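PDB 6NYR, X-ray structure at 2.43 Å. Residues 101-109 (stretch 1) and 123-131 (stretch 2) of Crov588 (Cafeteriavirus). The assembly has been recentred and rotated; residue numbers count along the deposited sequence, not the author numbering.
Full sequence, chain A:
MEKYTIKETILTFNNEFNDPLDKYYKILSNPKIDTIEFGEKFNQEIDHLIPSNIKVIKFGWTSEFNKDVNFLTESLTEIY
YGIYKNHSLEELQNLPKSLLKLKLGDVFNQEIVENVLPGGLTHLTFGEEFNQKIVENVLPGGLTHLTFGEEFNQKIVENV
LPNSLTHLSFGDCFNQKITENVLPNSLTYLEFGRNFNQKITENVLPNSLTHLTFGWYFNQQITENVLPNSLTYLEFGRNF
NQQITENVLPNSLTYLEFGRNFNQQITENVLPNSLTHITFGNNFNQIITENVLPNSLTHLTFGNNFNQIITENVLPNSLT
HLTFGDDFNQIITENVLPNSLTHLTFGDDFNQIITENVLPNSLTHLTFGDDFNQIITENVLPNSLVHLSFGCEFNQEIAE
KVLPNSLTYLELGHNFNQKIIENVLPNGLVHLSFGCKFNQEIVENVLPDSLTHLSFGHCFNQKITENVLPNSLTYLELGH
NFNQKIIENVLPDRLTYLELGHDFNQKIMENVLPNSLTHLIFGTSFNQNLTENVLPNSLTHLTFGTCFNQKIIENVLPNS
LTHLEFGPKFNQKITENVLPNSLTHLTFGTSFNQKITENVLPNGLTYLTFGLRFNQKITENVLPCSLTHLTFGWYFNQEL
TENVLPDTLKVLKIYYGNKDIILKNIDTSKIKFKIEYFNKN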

# COMPACT_ATOMS: atom_id res chain seq x y z
N LYS A 101 14.71 -1.95 -25.50
CA LYS A 101 13.36 -1.84 -24.97
C LYS A 101 12.75 -0.53 -25.45
O LYS A 101 13.38 0.53 -25.33
N LEU A 102 11.54 -0.60 -25.97
CA LEU A 102 10.92 0.55 -26.60
C LEU A 102 9.42 0.52 -26.39
O LEU A 102 8.77 -0.50 -26.66
N LYS A 103 8.87 1.64 -25.93
CA LYS A 103 7.45 1.91 -26.02
C LYS A 103 7.25 3.10 -26.96
O LYS A 103 7.79 4.18 -26.71
N LEU A 104 6.49 2.89 -28.02
CA LEU A 104 6.19 3.95 -28.97
C LEU A 104 5.21 4.96 -28.38
O LEU A 104 4.44 4.65 -27.46
N GLY A 105 5.26 6.18 -28.90
CA GLY A 105 4.27 7.17 -28.53
C GLY A 105 2.86 6.73 -28.91
O GLY A 105 2.66 5.93 -29.82
N ASP A 106 1.88 7.28 -28.20
CA ASP A 106 0.50 6.84 -28.37
C ASP A 106 -0.16 7.43 -29.61
O ASP A 106 -1.19 6.90 -30.04
N VAL A 107 0.38 8.50 -30.18
CA VAL A 107 -0.19 9.02 -31.41
C VAL A 107 0.19 8.15 -32.61
O VAL A 107 -0.60 8.02 -33.56
N PHE A 108 1.38 7.56 -32.59
CA PHE A 108 1.89 6.86 -33.77
C PHE A 108 0.87 5.85 -34.28
O PHE A 108 0.36 5.03 -33.52
N ASN A 109 0.61 5.90 -35.58
CA ASN A 109 -0.37 5.02 -36.18
C ASN A 109 -0.12 4.92 -37.68
O ASN A 109 -1.01 5.23 -38.49
N HIS A 123 12.17 -5.78 -26.29
CA HIS A 123 10.92 -5.40 -25.64
C HIS A 123 10.26 -4.30 -26.45
O HIS A 123 10.82 -3.21 -26.59
N LEU A 124 9.09 -4.59 -27.00
CA LEU A 124 8.33 -3.64 -27.81
C LEU A 124 6.93 -3.49 -27.23
O LEU A 124 6.25 -4.48 -26.96
N THR A 125 6.50 -2.24 -27.05
CA THR A 125 5.15 -1.91 -26.61
C THR A 125 4.59 -0.85 -27.55
O THR A 125 5.20 0.21 -27.72
N PHE A 126 3.43 -1.13 -28.14
CA PHE A 126 2.80 -0.19 -29.05
C PHE A 126 1.99 0.85 -28.28
O PHE A 126 1.49 0.60 -27.18
N GLY A 127 1.86 2.03 -28.88
CA GLY A 127 1.08 3.10 -28.30
C GLY A 127 -0.41 2.85 -28.39
O GLY A 127 -0.89 1.92 -29.04
N GLU A 128 -1.16 3.72 -27.71
CA GLU A 128 -2.61 3.55 -27.61
C GLU A 128 -3.26 3.46 -28.99
O GLU A 128 -4.07 2.56 -29.24
N GLU A 129 -2.91 4.37 -29.89
CA GLU A 129 -3.66 4.52 -31.13
C GLU A 129 -3.15 3.64 -32.26
O GLU A 129 -3.82 3.56 -33.31
N PHE A 130 -2.02 2.95 -32.09
CA PHE A 130 -1.51 2.13 -33.18
C PHE A 130 -2.50 1.04 -33.54
O PHE A 130 -2.96 0.29 -32.68
N ASN A 131 -2.81 0.94 -34.83
CA ASN A 131 -3.74 -0.06 -35.33
C ASN A 131 -3.48 -0.28 -36.82
O ASN A 131 -4.38 -0.08 -37.64

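Which side chains make the strongest polar contacts between the stretches? Asp106 comes first. Its CA-to-CB bond points sideways, but with chi1 in m (-68°) the carboxylate end comes nearer, and OD1 accepts a hydrogen bond from Glu128 N at 2.8 Å. Asp106 OD1 also forms a salt bridge within its own stretch, 3.0 Å from Lys103 NZ. Lys103 reaches it through a chain that is t from chi1 to chi3 and turns at chi4 (m), and its NZ also donates to Leu104 O at 3.0 Å. One carboxylate oxygen thus serves a backbone amide across the contact and an ammonium group beside it. Farther along, Asn109 (chi1 t) repeats the side-chain-to-backbone pattern: its OD1 accepts from Asn131 N at 3.0 Å.

How does the backbone set the register for these side chains? Strands 101-103 and 123-125 run parallel, tied by Leu102 N to His123 O at 2.8 Å, Thr125 N to Leu102 O at 2.9 Å and Leu104 N to Thr125 O at 3.0 Å. Beyond the strands, Glu129 N donates to Asp106 O at 3.1 Å. The Glu129 CA-to-CB bond points toward stretch 1, bringing CB to 3.0 Å from Asp106 O, while the end of the side chain leads away. Gly127 fits closely here: an ideal CB would clash with Gly105 O and Asp106 CA.

What lies on the sheet face that carries the lysines? Lys101 pairs with His123, both with chi1 in m. Near its end, the lysine sets a methylene over one face of the imidazole, with Lys101 CE 3.6 Å from the centroid of the His123 ring in a CH-pi contact. Next along the same face, extended Lys103 packs its CG 3.8 Å from CG2 of Thr125, whose chi1 is m. The methylene groups of both lysines therefore contribute to packing even though their ends are charged.

What fills the buried, apolar side? Leu102 and Leu124 share the other sheet face and the same rotamer, t for chi1 and p for chi2, placing Leu102 CD2 4.1 Å from Leu124 CD1. Leu104 takes m and t instead; its CD1 lies 3.7 Å from Phe126 CD1 and 4.5 Å from Leu124 CD1, bridging the two neighbours. Phe126 (chi1 m) starts away from stretch 1, but its ring end comes nearer. Phe108 and Phe130, both t at chi1, continue the packing, with Phe108 CD2 4.0 Å from Phe130 CD1 in an oblique approach.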

# COMPACT_ATOMS: atom_id res chain seq x y z
CB LYS A 101 13.38 -1.92 -23.45
CG LYS A 101 14.08 -3.16 -22.92
CD LYS A 101 13.66 -3.46 -21.49
CE LYS A 101 14.35 -4.71 -20.97
NZ LYS A 101 13.89 -5.03 -19.59
CB LEU A 102 11.23 0.57 -28.11
CG LEU A 102 10.45 1.52 -29.00
CD1 LEU A 102 10.78 2.97 -28.72
CD2 LEU A 102 10.71 1.17 -30.47
CB LYS A 103 6.81 2.20 -24.67
CG LYS A 103 5.31 2.47 -24.81
CD LYS A 103 4.67 2.96 -23.53
CE LYS A 103 3.23 3.42 -23.78
NZ LYS A 103 3.14 4.56 -24.74
CB LEU A 104 5.61 3.36 -30.25
CG LEU A 104 6.52 2.40 -31.01
CD1 LEU A 104 5.75 1.65 -32.09
CD2 LEU A 104 7.70 3.16 -31.60
CB ASP A 106 -0.31 7.20 -27.12
CG ASP A 106 0.11 6.40 -25.91
OD1 ASP A 106 0.51 5.23 -26.07
OD2 ASP A 106 0.04 6.94 -24.78
CB VAL A 107 0.24 10.47 -31.66
CG1 VAL A 107 -0.29 10.98 -32.99
CG2 VAL A 107 -0.22 11.37 -30.52
CB PHE A 108 3.20 6.16 -33.44
CG PHE A 108 3.80 5.45 -34.61
CD1 PHE A 108 4.37 6.17 -35.65
CD2 PHE A 108 3.80 4.07 -34.68
CE1 PHE A 108 4.93 5.53 -36.73
CE2 PHE A 108 4.36 3.42 -35.76
CZ PHE A 108 4.93 4.15 -36.79
CB ASN A 109 -1.79 5.53 -35.90
CG ASN A 109 -2.85 4.55 -36.33
OD1 ASN A 109 -2.57 3.36 -36.51
ND2 ASN A 109 -4.06 5.04 -36.52
CB HIS A 123 11.17 -4.92 -24.20
CG HIS A 123 11.55 -6.03 -23.25
ND1 HIS A 123 12.68 -6.80 -23.42
CD2 HIS A 123 10.95 -6.47 -22.12
CE1 HIS A 123 12.76 -7.68 -22.44
NE2 HIS A 123 11.72 -7.50 -21.64
CB LEU A 124 8.25 -4.09 -29.27
CG LEU A 124 7.38 -3.21 -30.17
CD1 LEU A 124 7.86 -1.77 -30.15
CD2 LEU A 124 7.36 -3.76 -31.60
CB THR A 125 5.14 -1.42 -25.16
OG1 THR A 125 5.56 -2.48 -24.29
CG2 THR A 125 3.75 -0.94 -24.77
CB PHE A 126 1.89 -0.91 -30.04
CG PHE A 126 2.62 -1.55 -31.19
CD1 PHE A 126 3.04 -0.79 -32.27
CD2 PHE A 126 2.88 -2.91 -31.19
CE1 PHE A 126 3.72 -1.38 -33.33
CE2 PHE A 126 3.55 -3.50 -32.24
CZ PHE A 126 3.97 -2.74 -33.31
CB GLU A 128 -3.21 4.71 -26.82
CG GLU A 128 -4.68 4.52 -26.44
CD GLU A 128 -5.28 5.73 -25.73
OE1 GLU A 128 -4.70 6.17 -24.71
OE2 GLU A 128 -6.32 6.23 -26.20
CB GLU A 129 -3.65 5.99 -31.58
CG GLU A 129 -4.25 6.95 -30.57
CD GLU A 129 -5.70 6.62 -30.25
OE1 GLU A 129 -6.46 6.30 -31.20
OE2 GLU A 129 -6.09 6.67 -29.06
CB PHE A 130 -0.17 1.50 -32.80
CG PHE A 130 0.37 0.57 -33.85
CD1 PHE A 130 1.11 1.07 -34.91
CD2 PHE A 130 0.13 -0.79 -33.80
CE1 PHE A 130 1.61 0.23 -35.88
CE2 PHE A 130 0.62 -1.64 -34.77
CZ PHE A 130 1.37 -1.13 -35.81
CB ASN A 131 -5.19 0.37 -35.09
CG ASN A 131 -6.17 -0.72 -35.45
OD1 ASN A 131 -5.81 -1.89 -35.53
ND2 ASN A 131 -7.42 -0.34 -35.70